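Local coordinates for protein DNA polymerase III, beta subunit (Eubacterium rectale, PDB 3T0P) that probably forms a ring-shaped head-to-tail homodimer around DNA that tethers DNA polymerases and other proteins to it and so confers processivity, at residues B[8-13]-B[57-62]; B[73-78]-B[97-102]; B[122-127]-B[230-235]. All blocks are in the same frame, centred on the assembly; numbering follows the deposited sequence. Where two conformers were deposited one is given.

In the fold
The three contacts follow one another along the chain, and interaction 1 is the one in common: it shares one sheet with interaction 2 and another with interaction 3. Interactions 1 and 2 belong to the N-terminal domain, their centres about 13 Å apart, and they meet where Leu11 CD1 packs on Phe75 CZ at 4.0 Å. Interaction 3 lies about 22 Å from interaction 1, centre to centre, on strand 231-236, the neighbour of strand 52-58 in its sheet; Ile57 N and Asn230 O, 3.2 Å apart, probably form a hydrogen bond there. Interactions 2 and 3 do not touch, with nearest atoms about 14 Å apart. A 1,2-ethanediol, probably from the crystallisation liquor, sits at interaction 3.

Interaction 1. Residues B[8-13]-B[57-62]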
# COMPACT_ATOMS: atom_id res chain seq x y z
N LYS B 8 12.89 8.45 -22.65
CA LYS B 8 12.69 8.31 -21.21
C LYS B 8 11.96 7.00 -20.88
O LYS B 8 12.30 6.36 -19.89
CB LYS B 8 11.91 9.54 -20.66
CG LYS B 8 11.57 9.50 -19.16
CD LYS B 8 10.18 8.90 -18.91
CE LYS B 8 9.74 8.89 -17.47
NZ LYS B 8 9.17 10.19 -17.04
N ALA B 9 10.94 6.62 -21.68
CA ALA B 9 10.12 5.43 -21.42
C ALA B 9 10.96 4.16 -21.51
O ALA B 9 10.82 3.28 -20.68
CB ALA B 9 8.95 5.36 -22.39
N ASN B 10 11.90 4.12 -22.46
CA ASN B 10 12.76 2.96 -22.63
C ASN B 10 13.75 2.88 -21.49
O ASN B 10 14.00 1.80 -20.97
CB ASN B 10 13.48 3.04 -23.98
CG ASN B 10 12.59 2.70 -25.14
OD1 ASN B 10 11.60 1.99 -24.98
ND2 ASN B 10 12.97 3.08 -26.33
N LEU B 11 14.26 4.04 -21.06
CA LEU B 11 15.23 4.11 -19.98
C LEU B 11 14.55 3.76 -18.67
O LEU B 11 15.12 3.02 -17.89
CB LEU B 11 15.85 5.52 -19.96
CG LEU B 11 17.10 5.80 -19.15
CD1 LEU B 11 18.26 4.82 -19.50
CD2 LEU B 11 17.55 7.23 -19.39
N LEU B 12 13.28 4.20 -18.49
CA LEU B 12 12.52 3.92 -17.29
C LEU B 12 12.19 2.43 -17.18
O LEU B 12 12.37 1.85 -16.12
CB LEU B 12 11.23 4.77 -17.19
CG LEU B 12 10.34 4.50 -15.99
CD1 LEU B 12 11.10 4.71 -14.67
CD2 LEU B 12 9.06 5.36 -16.03
N LYS B 13 11.70 1.83 -18.26
CA LYS B 13 11.41 0.40 -18.24
C LYS B 13 12.69 -0.38 -17.87
O LYS B 13 12.62 -1.25 -17.02
CB LYS B 13 10.84 -0.07 -19.61
CG LYS B 13 10.46 -1.54 -19.63
CD LYS B 13 9.82 -1.94 -20.94
CE LYS B 13 9.17 -3.30 -20.84
NZ LYS B 13 8.52 -3.70 -22.12
N ILE B 57 18.68 -4.39 -22.51
CA ILE B 57 19.12 -3.56 -23.62
C ILE B 57 18.15 -2.41 -23.78
O ILE B 57 16.93 -2.63 -23.81
CB ILE B 57 19.30 -4.36 -24.94
CG1 ILE B 57 20.38 -5.49 -24.80
CG2 ILE B 57 19.61 -3.45 -26.15
CD1 ILE B 57 21.87 -5.03 -24.65
N ILE B 58 18.69 -1.19 -23.82
CA ILE B 58 17.91 0.05 -23.98
C ILE B 58 18.08 0.54 -25.40
O ILE B 58 19.21 0.61 -25.89
CB ILE B 58 18.33 1.15 -22.96
CG1 ILE B 58 18.30 0.63 -21.50
CG2 ILE B 58 17.52 2.43 -23.10
CD1 ILE B 58 17.00 -0.05 -21.04
N ASP B 59 16.96 0.84 -26.08
CA ASP B 59 17.02 1.43 -27.42
C ASP B 59 17.47 2.87 -27.25
O ASP B 59 17.03 3.55 -26.32
CB ASP B 59 15.67 1.34 -28.15
CG ASP B 59 15.28 -0.06 -28.60
OD1 ASP B 59 16.06 -0.69 -29.36
OD2 ASP B 59 14.19 -0.54 -28.19
N GLY B 60 18.39 3.29 -28.08
CA GLY B 60 18.94 4.63 -28.04
C GLY B 60 20.12 4.82 -28.95
O GLY B 60 20.52 3.89 -29.65
N THR B 61 20.69 6.02 -28.92
CA THR B 61 21.81 6.42 -29.75
C THR B 61 23.05 6.60 -28.90
O THR B 61 23.01 7.32 -27.89
CB THR B 61 21.44 7.71 -30.49
OG1 THR B 61 20.24 7.48 -31.23
CG2 THR B 61 22.56 8.22 -31.44
N ILE B 62 24.16 5.96 -29.32
CA ILE B 62 25.47 6.11 -28.69
C ILE B 62 26.21 7.16 -29.50
O ILE B 62 26.52 6.94 -30.67
CB ILE B 62 26.28 4.77 -28.55
CG1 ILE B 62 25.44 3.66 -27.86
CG2 ILE B 62 27.59 5.02 -27.81
CD1 ILE B 62 25.93 2.23 -28.03
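Ile58 pushes its side chain against the helix at Asn10 and Leu11. Ile58 CD1 comes to 3.5 Å from Asn10 O, a van der Waals approach to a helix carbonyl. Ile58 CG2 lies by the backbone between the two helix residues, 4.2 Å from Leu11 N, and is also 4.4 Å from Leu11 CD1. With CG1 beside the backbone N (chi1 -52°) and the chain bent again at chi2, CD1 swings closer to the helix than the direction of CB alone would take it.

Farther toward solvent, Asn10 and Asp59 meet without a polar bond between them: Asn10 ND2 is 3.7 Å from Asp59 CB, and the amide and carboxylate planes stand 62° apart. Ile58 and Leu11 are buried while Asp59 is exposed; together the segments bury 195 Å².

Asn10 is placed by the first turn of helix 8-18, where its backbone N is bonded to Ser7 OG. Behind Ile58 stand Cys6 of strand 3-7 and Ile43 and Leu45 of strand 43-48. Leu11 continues inward to Val79 of helix 72-81 and to Val87 and Ile89 of strand 86-91. Helix 8-18 thus lies against the chain where strand 52-58 passes over to 61-64, two parts of one interrupted strand.

Interaction 2. Residues B[73-78]-B[97-102]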
# COMPACT_ATOMS: atom_id res chain seq x y z
N LYS B 73 19.32 4.16 -6.80
CA LYS B 73 18.20 4.93 -6.25
C LYS B 73 18.10 6.30 -6.90
O LYS B 73 17.04 6.63 -7.44
CB LYS B 73 18.28 5.06 -4.73
CG LYS B 73 17.72 3.84 -3.99
CD LYS B 73 17.43 4.12 -2.52
N ILE B 74 19.20 7.07 -6.93
CA ILE B 74 19.20 8.41 -7.52
C ILE B 74 18.91 8.34 -9.04
O ILE B 74 18.06 9.09 -9.50
CB ILE B 74 20.52 9.18 -7.22
CG1 ILE B 74 20.80 9.27 -5.70
CG2 ILE B 74 20.52 10.58 -7.87
CD1 ILE B 74 19.56 9.69 -4.71
N PHE B 75 19.57 7.44 -9.78
CA PHE B 75 19.38 7.34 -11.22
C PHE B 75 17.94 6.94 -11.57
O PHE B 75 17.36 7.57 -12.45
CB PHE B 75 20.40 6.37 -11.83
CG PHE B 75 20.29 6.19 -13.31
CD1 PHE B 75 20.32 7.28 -14.17
CD2 PHE B 75 20.26 4.92 -13.86
CE1 PHE B 75 20.26 7.10 -15.56
CE2 PHE B 75 20.21 4.74 -15.24
CZ PHE B 75 20.18 5.83 -16.08
N SER B 76 17.34 5.97 -10.89
CA SER B 76 15.96 5.58 -11.16
C SER B 76 14.98 6.72 -10.83
O SER B 76 14.07 6.98 -11.62
CB SER B 76 15.57 4.32 -10.40
OG SER B 76 15.85 4.45 -9.03
N GLU B 77 15.17 7.41 -9.70
CA GLU B 77 14.29 8.51 -9.31
C GLU B 77 14.42 9.66 -10.32
O GLU B 77 13.41 10.25 -10.68
CB GLU B 77 14.59 8.97 -7.88
CG GLU B 77 13.40 9.59 -7.19
CD GLU B 77 13.38 9.49 -5.67
OE1 GLU B 77 13.71 8.40 -5.15
OE2 GLU B 77 12.99 10.48 -5.01
N ILE B 78 15.64 9.91 -10.85
CA ILE B 78 15.84 10.95 -11.87
C ILE B 78 15.03 10.58 -13.11
O ILE B 78 14.21 11.38 -13.54
CB ILE B 78 17.34 11.21 -12.19
CG1 ILE B 78 18.05 11.88 -11.01
CG2 ILE B 78 17.51 12.03 -13.48
CD1 ILE B 78 19.56 12.09 -11.17
N THR B 97 28.53 13.30 -14.03
CA THR B 97 27.49 12.90 -14.96
C THR B 97 26.41 13.97 -15.04
O THR B 97 25.89 14.44 -14.02
CB THR B 97 26.92 11.53 -14.51
OG1 THR B 97 27.99 10.59 -14.41
CG2 THR B 97 25.86 10.97 -15.48
N VAL B 98 26.05 14.31 -16.28
CA VAL B 98 24.95 15.23 -16.59
C VAL B 98 23.85 14.42 -17.26
O VAL B 98 24.09 13.72 -18.25
CB VAL B 98 25.36 16.44 -17.47
CG1 VAL B 98 24.27 17.50 -17.42
CG2 VAL B 98 26.70 17.01 -17.03
N ILE B 99 22.66 14.49 -16.70
CA ILE B 99 21.46 13.85 -17.22
C ILE B 99 20.55 15.00 -17.58
O ILE B 99 20.21 15.82 -16.71
CB ILE B 99 20.82 12.85 -16.22
CG1 ILE B 99 21.86 11.79 -15.75
CG2 ILE B 99 19.60 12.21 -16.86
CD1 ILE B 99 21.40 10.86 -14.57
N SER B 100 20.21 15.12 -18.87
CA SER B 100 19.42 16.26 -19.32
C SER B 100 18.23 15.82 -20.17
O SER B 100 18.27 14.78 -20.82
CB SER B 100 20.29 17.28 -20.05
OG SER B 100 20.64 16.84 -21.34
N CYS B 101 17.14 16.56 -20.07
CA CYS B 101 15.88 16.25 -20.75
C CYS B 101 15.08 17.52 -20.83
O CYS B 101 14.80 18.09 -19.79
CB CYS B 101 15.12 15.15 -20.00
SG CYS B 101 13.60 14.63 -20.81
N GLU B 102 14.68 17.93 -22.05
CA GLU B 102 13.93 19.16 -22.32
C GLU B 102 14.74 20.33 -21.77
O GLU B 102 15.91 20.45 -22.15
CB GLU B 102 12.48 19.12 -21.76
CG GLU B 102 11.59 18.10 -22.46
CD GLU B 102 10.10 18.08 -22.14
OE1 GLU B 102 9.62 18.97 -21.40
OE2 GLU B 102 9.42 17.14 -22.62
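Within residues 97-102, Ile99 is the one that touches residues 73-78, where it meets Phe75 and Ile78. Coming along strand 96-101, Thr97 pairs through its backbone with Ile108, and its hydroxyl is bonded to the backbone O of Phe95; Val98 pairs on the other side of the strand with Glu90.

At Ile99 the side chain points at the helix. Its CD1 lies between Phe75 and Ile78, and its CG2 packs on Ile78 alone. Ile99 CD1 comes to the edge of the Phe75 ring, near the ring plane, 3.8 Å from Phe75 CD1, and it is also 4.1 Å from Ile78 CD1. The Phe75 and Ile99 side chains run at about a right angle to each other. The other branch, Ile99 CG2, is 4.0 Å from Ile78 CG2. Ile99 can do both because CG1 lies beside its backbone N and the chain is then extended (chi2 171°), which carries CD1 well out while CG2 stays close to the strand. On the helix, Phe75 has CG anti to the backbone N (chi1 180°), and this swings the ring toward the strand although its CB does not aim there. All three residues are buried, and the 132 Å² of shared surface is purely apolar.

Helix 72-81 also faces the second subunit: Ile78 packs on its Leu273, and Glu77 forms a salt bridge with its Lys276. Both partners belong to the C-terminal domain, so an N-terminal domain meets a C-terminal one, as in a head-to-tail ring.

Strand 96-101 is an inner strand: the backbones of Thr97 and Ile99 bond to strand 104-109, those of Val98 and Ser100 to strand 86-91. Phe75 goes on to Val15 of helix 8-18, completing a two-helix layer on this sheet of the N-terminal domain.

Interaction 3. Residues B[122-127]-B[230-235]; sequences VERNES and NTTVVS. With EDO (1,2-ethanediol), chain X.
O1 of the bound 1,2-ethanediol is gripped at two points on one side of the contact: it shares a hydrogen bond with Thr232 OG1 at 3.2 Å, and a weak one runs from O1 to Asn230 O at 3.3 Å. If O1 gives its proton to that carbonyl, Thr232 OG1 would be the donor in the other bond. Asn230 O also accepts a bond from the Thr56 hydroxyl.

With OG1 beside the backbone N (chi1 -55°) and turned to the diol, Thr232 presents its methyl to Arg124. Thr232 CG2 lies in the plane of the guanidinium, at its edge, 3.6 Å from Arg124 NH2. This holds for one of two conformers of the arginine. In it Arg124 NH1 makes a weak, strongly bent bond back to Val122 O (3.2 Å, angle 126°), and NH2 forms a salt bridge with Glu227.

Residues 122-127 run in the loop between strand 104-109 and strand 127-131, on the way from the N-terminal to the central domain, and strand 231-236 pairs with strand 52-58 of the N-terminal domain, so the sheet runs on across the boundary, as in the continuous outer layer of beta-subunit rings.

Two positions along the strand, Val234 meets Val122 tip to tip, Val234 CG1 lying 3.9 Å from Val122 CG2; both valines are buried. Val225 of strand 223-228 touches Val122, Arg124 and Thr232 alike.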
# COMPACT_ATOMS: atom_id res chain seq x y z
N VAL B 122 27.91 -17.39 -19.54
CA VAL B 122 27.31 -18.69 -19.23
C VAL B 122 27.06 -19.37 -20.57
O VAL B 122 26.36 -18.80 -21.42
CB VAL B 122 26.02 -18.62 -18.35
CG1 VAL B 122 25.50 -20.01 -18.02
CG2 VAL B 122 26.25 -17.82 -17.08
N GLU B 123 27.64 -20.56 -20.76
CA GLU B 123 27.46 -21.30 -22.00
C GLU B 123 26.00 -21.73 -22.14
O GLU B 123 25.41 -22.25 -21.20
CB GLU B 123 28.41 -22.50 -22.12
CG GLU B 123 28.56 -22.93 -23.57
CD GLU B 123 29.62 -23.97 -23.86
OE1 GLU B 123 30.81 -23.60 -23.96
OE2 GLU B 123 29.25 -25.15 -24.07
N ARG B 124 25.41 -21.44 -23.30
CA ARG B 124 24.02 -21.77 -23.59
C ARG B 124 23.94 -23.09 -24.32
O ARG B 124 24.26 -23.17 -25.51
CB ARG B 124 23.36 -20.64 -24.40
CG ARG B 124 22.88 -19.49 -23.53
CD ARG B 124 22.91 -18.19 -24.30
NE ARG B 124 22.26 -17.09 -23.58
CZ ARG B 124 22.80 -16.41 -22.57
NH1 ARG B 124 24.01 -16.73 -22.11
NH2 ARG B 124 22.14 -15.41 -22.00
N ASN B 125 23.55 -24.14 -23.59
CA ASN B 125 23.41 -25.45 -24.16
C ASN B 125 21.94 -25.63 -24.51
O ASN B 125 21.40 -24.87 -25.32
CB ASN B 125 23.95 -26.52 -23.19
CG ASN B 125 25.41 -26.31 -22.82
OD1 ASN B 125 26.26 -26.00 -23.68
ND2 ASN B 125 25.71 -26.46 -21.54
N GLU B 126 21.32 -26.64 -23.91
CA GLU B 126 19.92 -26.98 -24.08
C GLU B 126 19.05 -25.87 -23.47
O GLU B 126 19.35 -25.38 -22.38
CB GLU B 126 19.67 -28.34 -23.42
CG GLU B 126 18.30 -28.94 -23.70
CD GLU B 126 18.07 -30.33 -23.14
OE1 GLU B 126 18.37 -30.55 -21.95
OE2 GLU B 126 17.59 -31.20 -23.90
N SER B 127 18.03 -25.44 -24.21
CA SER B 127 17.08 -24.40 -23.84
C SER B 127 15.74 -25.00 -23.48
O SER B 127 15.30 -25.96 -24.12
CB SER B 127 16.88 -23.43 -24.99
OG SER B 127 16.52 -24.17 -26.15
N ASN B 230 13.71 -8.08 -23.75
CA ASN B 230 15.08 -7.60 -23.97
C ASN B 230 15.94 -7.73 -22.71
O ASN B 230 16.94 -7.01 -22.56
CB ASN B 230 15.06 -6.14 -24.45
CG ASN B 230 14.72 -6.04 -25.91
OD1 ASN B 230 15.55 -6.34 -26.79
ND2 ASN B 230 13.47 -5.68 -26.19
N THR B 231 15.55 -8.68 -21.83
CA THR B 231 16.15 -8.91 -20.52
C THR B 231 16.75 -10.30 -20.39
O THR B 231 16.23 -11.27 -20.92
CB THR B 231 15.06 -8.68 -19.46
OG1 THR B 231 14.60 -7.34 -19.61
CG2 THR B 231 15.54 -8.86 -18.03
N THR B 232 17.86 -10.36 -19.66
CA THR B 232 18.58 -11.57 -19.29
C THR B 232 18.76 -11.54 -17.79
O THR B 232 19.26 -10.57 -17.22
CB THR B 232 19.91 -11.69 -20.05
OG1 THR B 232 19.64 -11.62 -21.44
CG2 THR B 232 20.62 -13.01 -19.78
N VAL B 233 18.32 -12.59 -17.14
CA VAL B 233 18.48 -12.79 -15.72
C VAL B 233 19.42 -13.95 -15.57
O VAL B 233 19.20 -14.99 -16.21
CB VAL B 233 17.13 -13.02 -15.00
CG1 VAL B 233 17.35 -13.41 -13.55
CG2 VAL B 233 16.24 -11.78 -15.09
N VAL B 234 20.50 -13.75 -14.80
CA VAL B 234 21.49 -14.79 -14.51
C VAL B 234 21.59 -15.01 -13.00
O VAL B 234 21.74 -14.06 -12.24
CB VAL B 234 22.86 -14.47 -15.14
CG1 VAL B 234 23.85 -15.61 -14.88
CG2 VAL B 234 22.71 -14.20 -16.64
N SER B 235 21.51 -16.26 -12.56
CA SER B 235 21.58 -16.56 -11.14
C SER B 235 22.46 -17.73 -10.86
O SER B 235 22.46 -18.71 -11.62
CB SER B 235 20.18 -16.82 -10.59
OG SER B 235 20.17 -17.25 -9.23
C1 EDO X . 19.86 -9.33 -24.40
O1 EDO X . 18.66 -9.60 -23.66
C2 EDO X . 21.05 -9.12 -23.46
O2 EDO X . 20.64 -8.35 -22.32